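Local atomic coordinates of protein Bug27 (PDB entry 2QPQ), a protein that probably binds a small solute in the periplasm, as a Venus-flytrap solute receptor of the Bug family, related to tripartite tricarboxylate transporter receptors. Residues G48-D60 against F75-F87. Sequence-based numbering, arbitrary orientation.
Sequences GASGNVGARLVAD and FAVNPGVFRNLPF
Asn52 holds its CG beside its own backbone N (chi1 -70°), which swings the amide out from the first turn of helix 52-59 and over the ring of Phe82. Phe87 takes the less usual course: its CG sits between the backbone N and the carbonyl carbon (chi1 46°), and that turns the ring inward against the same helix. On Phe82, one arm of the Asn52 amide stands over the ring centre, the amide and ring planes 72° apart, so the amide points into the face instead of lying flat on it. Ser50 meets that ring too, its OG lying at the edge, in the ring plane, 3.8 Å from Phe82 CZ. The Asn78 amide packs beside the Ser50 carbonyl and the Asn52 side chain. Further along, Asn52 O, already accepting from Arg56 N, lies at the edge of the Phe87 ring, 3.6 Å from CE2. Ala55 CB packs 3.5 Å from Phe87 CZ and meets the edge of Phe75. On the exposed side, the Arg56 side chain crosses Pro86, with NE 3.5 Å from Pro86 CB. The contact joins helix 52-59 and the turn before it to helix 74-81 and, mostly, the loop that follows; the two helices flank strand 67-72 in sequence. Ala55 and Phe75 rest on Leu69 of that strand, Phe75 and Phe87 each meet Phe93 edge-to-face, and helix 275-296 touches Phe75 through Val282.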
loop_
_atom_site.group_PDB
_atom_site.type_symbol
_atom_site.label_atom_id
_atom_site.label_comp_id
_atom_site.label_asym_id
_atom_site.label_seq_id
_atom_site.Cartn_x
_atom_site.Cartn_y
_atom_site.Cartn_z
ATOM N N GLY A 48 -3.696 3.312 14.924
ATOM C CA GLY A 48 -4.468 2.246 15.580
ATOM C C GLY A 48 -5.445 1.550 14.669
ATOM O O GLY A 48 -6.093 2.202 13.827
ATOM N N ALA A 49 -5.519 0.222 14.834
ATOM C CA ALA A 49 -6.482 -0.668 14.166
ATOM C C ALA A 49 -6.354 -0.519 12.652
ATOM O O ALA A 49 -7.341 -0.236 11.960
ATOM C CB ALA A 49 -7.916 -0.353 14.607
ATOM N N SER A 50 -5.132 -0.700 12.161
ATOM C CA SER A 50 -4.829 -0.650 10.716
ATOM C C SER A 50 -5.266 0.659 10.037
ATOM O O SER A 50 -5.559 0.676 8.858
ATOM C CB SER A 50 -5.443 -1.864 10.008
ATOM O OG SER A 50 -4.995 -3.059 10.641
ATOM N N GLY A 51 -5.296 1.746 10.796
ATOM C CA GLY A 51 -5.630 3.040 10.254
ATOM C C GLY A 51 -7.056 3.447 10.603
ATOM O O GLY A 51 -7.470 4.563 10.300
ATOM N N ASN A 52 -7.817 2.562 11.227
ATOM C CA ASN A 52 -9.242 2.883 11.518
ATOM C C ASN A 52 -9.396 4.011 12.520
ATOM O O ASN A 52 -10.372 4.791 12.470
ATOM C CB ASN A 52 -9.984 1.626 11.983
ATOM C CG ASN A 52 -10.184 0.632 10.881
ATOM O OD1 ASN A 52 -10.148 0.970 9.698
ATOM N ND2 ASN A 52 -10.447 -0.607 11.252
ATOM N N VAL A 53 -8.421 4.134 13.424
ATOM C CA VAL A 53 -8.515 5.180 14.448
ATOM C C VAL A 53 -8.388 6.511 13.725
ATOM O O VAL A 53 -9.216 7.402 13.912
ATOM C CB VAL A 53 -7.470 5.021 15.584
ATOM C CG1 VAL A 53 -7.346 6.304 16.499
ATOM C CG2 VAL A 53 -7.775 3.745 16.429
ATOM N N GLY A 54 -7.356 6.633 12.899
ATOM C CA GLY A 54 -7.148 7.866 12.137
ATOM C C GLY A 54 -8.312 8.157 11.197
ATOM O O GLY A 54 -8.712 9.308 11.057
ATOM N N ALA A 55 -8.837 7.117 10.538
ATOM C CA ALA A 55 -9.954 7.290 9.622
ATOM C C ALA A 55 -11.194 7.822 10.368
ATOM O O ALA A 55 -11.816 8.781 9.931
ATOM C CB ALA A 55 -10.275 5.958 8.845
ATOM N N ARG A 56 -11.522 7.234 11.516
ATOM C CA ARG A 56 -12.713 7.681 12.251
ATOM C C ARG A 56 -12.550 9.144 12.682
ATOM O O ARG A 56 -13.488 9.925 12.633
ATOM C CB ARG A 56 -12.922 6.799 13.478
ATOM C CG ARG A 56 -14.296 7.014 14.145
ATOM C CD ARG A 56 -14.298 6.379 15.516
ATOM N NE ARG A 56 -15.619 5.855 15.894
ATOM C CZ ARG A 56 -15.888 5.301 17.074
ATOM N NH1 ARG A 56 -14.930 5.209 17.996
ATOM N NH2 ARG A 56 -17.117 4.847 17.338
ATOM N N LEU A 57 -11.337 9.508 13.080
ATOM C CA LEU A 57 -11.024 10.854 13.483
ATOM C C LEU A 57 -11.334 11.835 12.337
ATOM O O LEU A 57 -12.074 12.801 12.521
ATOM C CB LEU A 57 -9.550 10.948 13.888
ATOM C CG LEU A 57 -9.013 12.287 14.401
ATOM C CD1 LEU A 57 -9.751 12.672 15.689
ATOM C CD2 LEU A 57 -7.527 12.224 14.676
ATOM N N VAL A 58 -10.754 11.595 11.160
ATOM C CA VAL A 58 -11.027 12.464 10.031
ATOM C C VAL A 58 -12.489 12.467 9.587
ATOM O O VAL A 58 -12.983 13.517 9.215
ATOM C CB VAL A 58 -10.055 12.187 8.841
ATOM C CG1 VAL A 58 -10.346 13.102 7.636
ATOM C CG2 VAL A 58 -8.617 12.433 9.329
ATOM N N ALA A 59 -13.152 11.304 9.557
ATOM C CA ALA A 59 -14.603 11.206 9.235
ATOM C C ALA A 59 -15.432 12.203 10.049
ATOM O O ALA A 59 -16.497 12.652 9.599
ATOM C CB ALA A 59 -15.105 9.793 9.480
ATOM N N ASP A 60 -14.964 12.510 11.259
ATOM C CA ASP A 60 -15.721 13.367 12.182
ATOM C C ASP A 60 -15.298 14.821 12.144
ATOM O O ASP A 60 -15.874 15.646 12.854
ATOM C CB ASP A 60 -15.544 12.830 13.616
ATOM C CG ASP A 60 -16.426 11.621 13.898
ATOM O OD1 ASP A 60 -17.366 11.330 13.126
ATOM O OD2 ASP A 60 -16.203 10.962 14.924
ATOM N N PHE A 75 -6.572 1.007 3.427
ATOM C CA PHE A 75 -7.876 1.651 3.629
ATOM C C PHE A 75 -8.987 0.891 2.878
ATOM O O PHE A 75 -10.125 0.748 3.374
ATOM C CB PHE A 75 -7.812 3.134 3.193
ATOM C CG PHE A 75 -9.130 3.871 3.324
ATOM C CD1 PHE A 75 -9.423 4.589 4.491
ATOM C CD2 PHE A 75 -10.092 3.818 2.298
ATOM C CE1 PHE A 75 -10.666 5.306 4.623
ATOM C CE2 PHE A 75 -11.358 4.496 2.442
ATOM C CZ PHE A 75 -11.590 5.274 3.613
ATOM N N ALA A 76 -8.694 0.446 1.662
ATOM C CA ALA A 76 -9.703 -0.294 0.876
ATOM C C ALA A 76 -9.854 -1.748 1.327
ATOM O O ALA A 76 -10.864 -2.385 1.013
ATOM C CB ALA A 76 -9.412 -0.208 -0.617
ATOM N N VAL A 77 -8.843 -2.282 2.027
ATOM C CA VAL A 77 -8.913 -3.650 2.557
ATOM C C VAL A 77 -9.760 -3.723 3.821
ATOM O O VAL A 77 -10.478 -4.712 4.068
ATOM C CB VAL A 77 -7.500 -4.228 2.883
ATOM C CG1 VAL A 77 -7.609 -5.659 3.458
ATOM C CG2 VAL A 77 -6.616 -4.238 1.633
ATOM N N ASN A 78 -9.691 -2.672 4.616
ATOM C CA ASN A 78 -10.314 -2.685 5.934
ATOM C C ASN A 78 -11.812 -2.978 6.010
ATOM O O ASN A 78 -12.233 -3.681 6.942
ATOM C CB ASN A 78 -9.965 -1.402 6.704
ATOM C CG ASN A 78 -8.520 -1.365 7.185
ATOM O OD1 ASN A 78 -8.049 -0.337 7.653
ATOM N ND2 ASN A 78 -7.829 -2.466 7.085
ATOM N N PRO A 79 -12.633 -2.433 5.076
ATOM C CA PRO A 79 -14.051 -2.708 5.188
ATOM C C PRO A 79 -14.377 -4.210 5.128
ATOM O O PRO A 79 -15.303 -4.620 5.800
ATOM C CB PRO A 79 -14.665 -1.909 4.012
ATOM C CG PRO A 79 -13.636 -0.779 3.800
ATOM C CD PRO A 79 -12.363 -1.517 3.948
ATOM N N GLY A 80 -13.604 -5.005 4.374
ATOM C CA GLY A 80 -13.873 -6.436 4.249
ATOM C C GLY A 80 -13.380 -7.263 5.429
ATOM O O GLY A 80 -13.895 -8.354 5.659
ATOM N N VAL A 81 -12.435 -6.744 6.212
ATOM C CA VAL A 81 -11.747 -7.531 7.247
ATOM C C VAL A 81 -12.026 -7.087 8.681
ATOM O O VAL A 81 -11.591 -7.758 9.637
ATOM C CB VAL A 81 -10.197 -7.590 7.029
ATOM C CG1 VAL A 81 -9.859 -8.261 5.666
ATOM C CG2 VAL A 81 -9.540 -6.189 7.157
ATOM N N PHE A 82 -12.711 -5.952 8.838
ATOM C CA PHE A 82 -13.185 -5.544 10.137
ATOM C C PHE A 82 -14.664 -5.822 10.252
ATOM O O PHE A 82 -15.406 -5.501 9.342
ATOM C CB PHE A 82 -12.840 -4.079 10.440
ATOM C CG PHE A 82 -11.396 -3.888 10.772
ATOM C CD1 PHE A 82 -10.452 -3.755 9.748
ATOM C CD2 PHE A 82 -10.982 -3.873 12.100
ATOM C CE1 PHE A 82 -9.108 -3.608 10.056
ATOM C CE2 PHE A 82 -9.659 -3.730 12.435
ATOM C CZ PHE A 82 -8.698 -3.593 11.405
ATOM N N ARG A 83 -15.060 -6.440 11.365
ATOM C CA ARG A 83 -16.459 -6.867 11.594
ATOM C C ARG A 83 -17.403 -5.673 11.695
ATOM O O ARG A 83 -18.493 -5.683 11.103
ATOM C CB ARG A 83 -16.569 -7.773 12.839
ATOM C CG ARG A 83 -15.757 -9.093 12.708
ATOM C CD ARG A 83 -15.807 -10.018 13.970
ATOM N NE ARG A 83 -14.880 -11.152 13.815
ATOM C CZ ARG A 83 -15.170 -12.264 13.142
ATOM N NH1 ARG A 83 -16.360 -12.396 12.573
ATOM N NH2 ARG A 83 -14.272 -13.233 13.023
ATOM N N ASN A 84 -16.964 -4.621 12.386
ATOM C CA ASN A 84 -17.821 -3.460 12.657
ATOM C C ASN A 84 -17.081 -2.140 12.460
ATOM O O ASN A 84 -16.768 -1.438 13.432
ATOM C CB ASN A 84 -18.373 -3.497 14.083
ATOM C CG ASN A 84 -19.152 -4.765 14.398
ATOM O OD1 ASN A 84 -18.659 -5.646 15.128
ATOM N ND2 ASN A 84 -20.377 -4.858 13.880
ATOM N N LEU A 85 -16.787 -1.801 11.212
ATOM C CA LEU A 85 -16.109 -0.528 10.911
ATOM C C LEU A 85 -16.948 0.628 11.400
ATOM O O LEU A 85 -18.114 0.702 11.079
ATOM C CB LEU A 85 -15.921 -0.418 9.401
ATOM C CG LEU A 85 -14.710 0.262 8.794
ATOM C CD1 LEU A 85 -13.475 -0.420 9.244
ATOM C CD2 LEU A 85 -14.865 0.236 7.286
ATOM N N PRO A 86 -16.340 1.568 12.145
ATOM C CA PRO A 86 -17.037 2.674 12.802
ATOM C C PRO A 86 -17.347 3.887 11.886
ATOM O O PRO A 86 -17.609 5.002 12.377
ATOM C CB PRO A 86 -16.062 3.061 13.908
ATOM C CG PRO A 86 -14.697 2.781 13.305
ATOM C CD PRO A 86 -14.881 1.613 12.364
ATOM N N PHE A 87 -17.344 3.664 10.571
ATOM C CA PHE A 87 -17.621 4.708 9.585
ATOM C C PHE A 87 -18.023 4.036 8.284
ATOM O O PHE A 87 -17.887 2.819 8.125
ATOM C CB PHE A 87 -16.414 5.631 9.361
ATOM C CG PHE A 87 -15.105 4.884 9.188
ATOM C CD1 PHE A 87 -14.793 4.267 7.966
ATOM C CD2 PHE A 87 -14.216 4.785 10.232
ATOM C CE1 PHE A 87 -13.572 3.571 7.803
ATOM C CE2 PHE A 87 -13.012 4.061 10.079
ATOM C CZ PHE A 87 -12.719 3.454 8.866
#